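PDB 4YYC: putative trimethylamine methyltransferase, which probably acts as a methyltransferase of the MttB type. Local coordinates for the interface of chains A and B. Coordinates in Å, arbitrary orientation; residue numbers count along the deposited sequence, not the author numbering. Chains: chain A/B, Putative trimethylamine methyltransferase.

Contact 1: the interface of chains A and B. Residues chain A 334, 337-338; chain B 416, 420.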
ATOM      1  N   PRO A 334       0.835  -5.246  10.115  1.00 20.29           N
ATOM      2  CA  PRO A 334      -0.562  -4.773  10.195  1.00 20.94           C
ATOM      3  C   PRO A 334      -0.860  -3.865  11.369  1.00 20.40           C
ATOM      4  O   PRO A 334      -1.572  -2.863  11.221  1.00 19.65           O
ATOM      5  CB  PRO A 334      -1.360  -6.071  10.321  1.00 23.69           C
ATOM      6  CG  PRO A 334      -0.490  -7.111   9.722  1.00 24.53           C
ATOM      7  CD  PRO A 334       0.921  -6.708   9.981  1.00 22.67           C
ATOM      8  N   SER A 337      -0.242  -0.078  11.125  1.00 14.47           N
ATOM      9  CA  SER A 337      -1.154   0.551  10.183  1.00 14.90           C
ATOM     10  C   SER A 337      -2.520   0.759  10.837  1.00 15.18           C
ATOM     11  O   SER A 337      -3.143   1.810  10.680  1.00 15.24           O
ATOM     12  CB  SER A 337      -1.300  -0.236   8.878  1.00 15.71           C
ATOM     13  OG  SER A 337      -0.142  -0.003   8.066  1.00 16.79           O
ATOM     14  N   LEU A 338      -2.996  -0.240  11.537  1.00 15.71           N
ATOM     15  CA  LEU A 338      -4.285  -0.118  12.213  1.00 15.94           C
ATOM     16  C   LEU A 338      -4.256   0.951  13.290  1.00 16.29           C
ATOM     17  O   LEU A 338      -5.188   1.761  13.405  1.00 16.33           O
ATOM     18  CB  LEU A 338      -4.710  -1.449  12.855  1.00 16.74           C
ATOM     19  CG  LEU A 338      -5.036  -2.537  11.823  1.00 17.18           C
ATOM     20  CD1 LEU A 338      -5.190  -3.895  12.521  1.00 18.39           C
ATOM     21  CD2 LEU A 338      -6.226  -2.253  10.951  1.00 17.75           C
TER
HETATM   22  N   MSE B 416       0.317 -10.887   5.841  1.00 16.23           N
HETATM   23  CA  MSE B 416       0.091  -9.585   6.500  0.80 16.67           C
HETATM   24  C   MSE B 416      -1.289  -9.104   6.137  1.00 16.68           C
HETATM   25  O   MSE B 416      -2.011  -8.602   6.991  1.00 16.03           O
HETATM   26  CB  MSE B 416       1.145  -8.582   6.081  0.80 17.45           C
HETATM   27  CG  MSE B 416       2.420  -8.997   6.761  0.80 18.88           C
HETATM   28 SE   MSE B 416       3.758  -7.627   6.238  0.80 22.05          SE
HETATM   29  CE  MSE B 416       5.270  -8.931   6.397  0.80 21.72           C
HETATM   30  N   MSE B 420      -4.315  -8.156   8.650  1.00 18.17           N
HETATM   31  CA  MSE B 420      -4.903  -6.804   8.546  0.50 18.57           C
HETATM   32  C   MSE B 420      -6.397  -6.865   8.435  1.00 18.65           C
HETATM   33  O   MSE B 420      -7.136  -6.069   9.026  1.00 18.80           O
HETATM   34  CB  MSE B 420      -4.322  -6.078   7.320  0.50 18.90           C
HETATM   35  CG  MSE B 420      -4.903  -4.692   7.030  0.50 19.59           C
HETATM   36 SE   MSE B 420      -3.994  -3.489   8.293  0.50 21.89          SE
HETATM   37  CE  MSE B 420      -2.333  -3.626   7.238  0.50 21.49           C
TER
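The start of helix 334-350 in chain A meets the end of helix 404-420 in chain B, a helix-to-helix patch in the deposited two-fold dimer of this MttB-family protein, where the selenomethionine B:Met420 reaches onto the first turn of the A helix. Its side chain leaves with CG anti to the backbone N (chi1 176°) and then folds at both later torsions (79° and 73°), a hooked shape that turns the selenium and the terminal methyl toward chain A. The methyl CE of B:Met420 comes to rest 3.6 Å from the CA of A:Pro334, and the same CE of B:Met420 also lies 3.9 Å from CB of A:Ser337. The selenium takes the next step along the A helix: SE of B:Met420 sits 3.7 Å from CD2 of A:Leu338, with CG of the same leucine almost as near. These two side chains run past each other in opposite directions, so the leucine branch lies alongside the selenium end of the hook.

One turn earlier on the B helix, the contact passes to the proline ring. CG of A:Pro334 approaches the backbone O of B:Met416 at 3.5 Å, while CB of the ring faces the N and CA of B:Met420, both at 4.0 Å. The ring thus rests against backbone.

Contact 2: the interface of chains A and B. Residues chain A 74, 76, 98, 249-251; chain B 441-442.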
ATOM      1  N   GLY A  74      -2.357   9.269  35.180  1.00 24.62           N
ATOM      2  CA  GLY A  74      -1.704  10.544  34.981  1.00 23.47           C
ATOM      3  C   GLY A  74      -0.527  10.465  34.029  1.00 22.55           C
ATOM      4  O   GLY A  74      -0.193   9.412  33.502  1.00 23.04           O
ATOM      5  N   GLU A  76       3.520  11.986  33.598  1.00 21.46           N
ATOM      6  CA  GLU A  76       4.657  12.685  34.225  1.00 22.12           C
ATOM      7  C   GLU A  76       5.103  13.889  33.399  1.00 21.25           C
ATOM      8  O   GLU A  76       5.276  13.783  32.193  1.00 20.19           O
ATOM      9  CB  GLU A  76       5.842  11.739  34.367  1.00 23.78           C
ATOM     10  CG  GLU A  76       5.573  10.518  35.241  1.00 25.40           C
ATOM     11  CD  GLU A  76       6.063  10.708  36.655  1.00 27.38           C
ATOM     12  OE1 GLU A  76       7.273  10.957  36.842  1.00 28.46           O
ATOM     13  OE2 GLU A  76       5.241  10.640  37.598  1.00 29.38           O
ATOM     14  N   ARG A  98       3.757  13.759  38.781  1.00 25.36           N
ATOM     15  CA  ARG A  98       2.657  13.121  38.034  1.00 25.77           C
ATOM     16  C   ARG A  98       1.469  14.071  38.007  1.00 25.36           C
ATOM     17  O   ARG A  98       1.001  14.513  39.060  1.00 25.71           O
ATOM     18  CB  ARG A  98       2.240  11.834  38.730  1.00 27.03           C
ATOM     19  CG  ARG A  98       1.255  10.977  37.942  1.00 27.88           C
ATOM     20  CD  ARG A  98       1.890  10.295  36.762  1.00 28.10           C
ATOM     21  NE  ARG A  98       2.881   9.318  37.210  1.00 28.92           N
ATOM     22  CZ  ARG A  98       2.623   8.108  37.688  1.00 30.56           C
ATOM     23  NH1 ARG A  98       1.362   7.619  37.774  1.00 31.02           N
ATOM     24  NH2 ARG A  98       3.657   7.353  38.084  1.00 30.98           N
ATOM     25  N   PRO A 249       6.358   5.310  27.735  1.00 21.43           N
ATOM     26  CA  PRO A 249       4.968   5.651  28.101  1.00 21.46           C
ATOM     27  C   PRO A 249       4.826   6.813  29.099  1.00 21.67           C
ATOM     28  O   PRO A 249       5.425   6.801  30.164  1.00 22.10           O
ATOM     29  CB  PRO A 249       4.434   4.361  28.740  1.00 22.48           C
ATOM     30  CG  PRO A 249       5.676   3.675  29.269  1.00 22.84           C
ATOM     31  CD  PRO A 249       6.796   4.035  28.331  1.00 22.03           C
HETATM   32  N   MSE A 250       3.965   7.770  28.720  1.00 21.10           N
HETATM   33  CA  MSE A 250       3.278   8.703  29.628  1.00 21.02           C
HETATM   34  C   MSE A 250       4.260   9.591  30.387  1.00 20.70           C
HETATM   35  O   MSE A 250       4.026   9.929  31.540  1.00 20.80           O
HETATM   36  CB  MSE A 250       2.322   7.885  30.541  1.00 22.12           C
HETATM   37  CG  MSE A 250       1.226   7.185  29.700  1.00 22.17           C
HETATM   38 SE   MSE A 250       0.129   6.038  30.877  1.00 26.27          SE
HETATM   39  CE  MSE A 250       1.332   4.462  30.985  1.00 26.13           C
ATOM     40  N   VAL A 251       5.343   9.999  29.731  1.00 20.06           N
ATOM     41  CA  VAL A 251       6.291  10.947  30.330  1.00 20.19           C
ATOM     42  C   VAL A 251       6.593  12.004  29.298  1.00 19.47           C
ATOM     43  O   VAL A 251       6.885  11.659  28.139  1.00 19.48           O
ATOM     44  CB  VAL A 251       7.624  10.249  30.724  1.00 20.43           C
ATOM     45  CG1 VAL A 251       8.694  11.260  31.140  1.00 20.97           C
ATOM     46  CG2 VAL A 251       7.393   9.246  31.853  1.00 21.32           C
TER
ATOM     47  N   PRO B 441       3.577   5.182  33.976  1.00 29.51           N
ATOM     48  CA  PRO B 441       4.509   6.065  33.271  1.00 29.23           C
ATOM     49  C   PRO B 441       5.978   5.736  33.534  1.00 29.46           C
ATOM     50  O   PRO B 441       6.356   5.438  34.660  1.00 30.81           O
ATOM     51  CB  PRO B 441       4.150   7.455  33.832  1.00 29.41           C
ATOM     52  CG  PRO B 441       2.716   7.336  34.262  1.00 29.77           C
ATOM     53  CD  PRO B 441       2.649   5.944  34.839  1.00 30.28           C
ATOM     54  N   GLY B 442       6.807   5.806  32.504  1.00 29.75           N
ATOM     55  CA  GLY B 442       8.240   5.686  32.695  1.00 30.90           C
ATOM     56  C   GLY B 442       8.739   4.263  32.755  1.00 32.40           C
ATOM     57  O   GLY B 442       9.937   4.065  32.969  1.00 33.16           O
TER
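A proline-glycine pair in a loop of chain B, B:Pro441 and B:Gly442, inserts into a groove of chain A in the deposited two-fold dimer of this MttB-family protein, with strands 75-77 and 98-100 on one side and the 249-251 segment on the other. The ring of B:Pro441 stands about at right angles to the side chain of A:Arg98, its CG 3.5 Å above the guanidinium plane and over the centre, so the flat cation is met on a face by aliphatic carbon. CD of the same ring spreads toward NH1 and NH2.

The guanidinium is held in this attitude by A:Glu76. NE of A:Arg98 gives a hydrogen bond and salt bridge of 2.7 Å to OE2 of A:Glu76, close to the guanidinium plane and on the anti side of the carboxylate. To get there A:Arg98 starts with CG anti to the backbone N (chi1 -171°) and bends at its next two torsions. The glutamate also touches the proline itself: CG of A:Glu76 lies 3.7 Å from CB of B:Pro441, the two side chains again crossing near a right angle. Putting an alanine in place of A:Arg98 would probably leave the carboxylate of A:Glu76 without this charged mate and open a gap against the ring of B:Pro441.

Across the groove, the backbone O of A:Met250 comes 3.4 Å from CB of B:Pro441, and CB of A:Met250, a selenomethionine, lies 3.8 Å from CG of B:Pro441. Next door, the backbone N of B:Gly442 donates a hydrogen bond to the O of A:Pro249 at 2.9 Å. CG2 of A:Val251, set beside its own backbone N, leans on the glycine with 3.8 Å to CA of B:Gly442.

Contact 1 and contact 2 share no residue, and the centres of their C-alpha atoms lie about 27 Å apart on one interface. In chain B, contact 1 uses the end of helix 404-420 and contact 2 a loop just after helix 433-439, so a short stretch of sequence reaches from the helix-helix patch near the middle of the dimer into the body of chain A. Because the interface is two-fold symmetric, both contacts recur with the chains exchanged. Such an exchange of segments suggests a stable dimer, although the deposited assembly alone does not prove that it is the biological one.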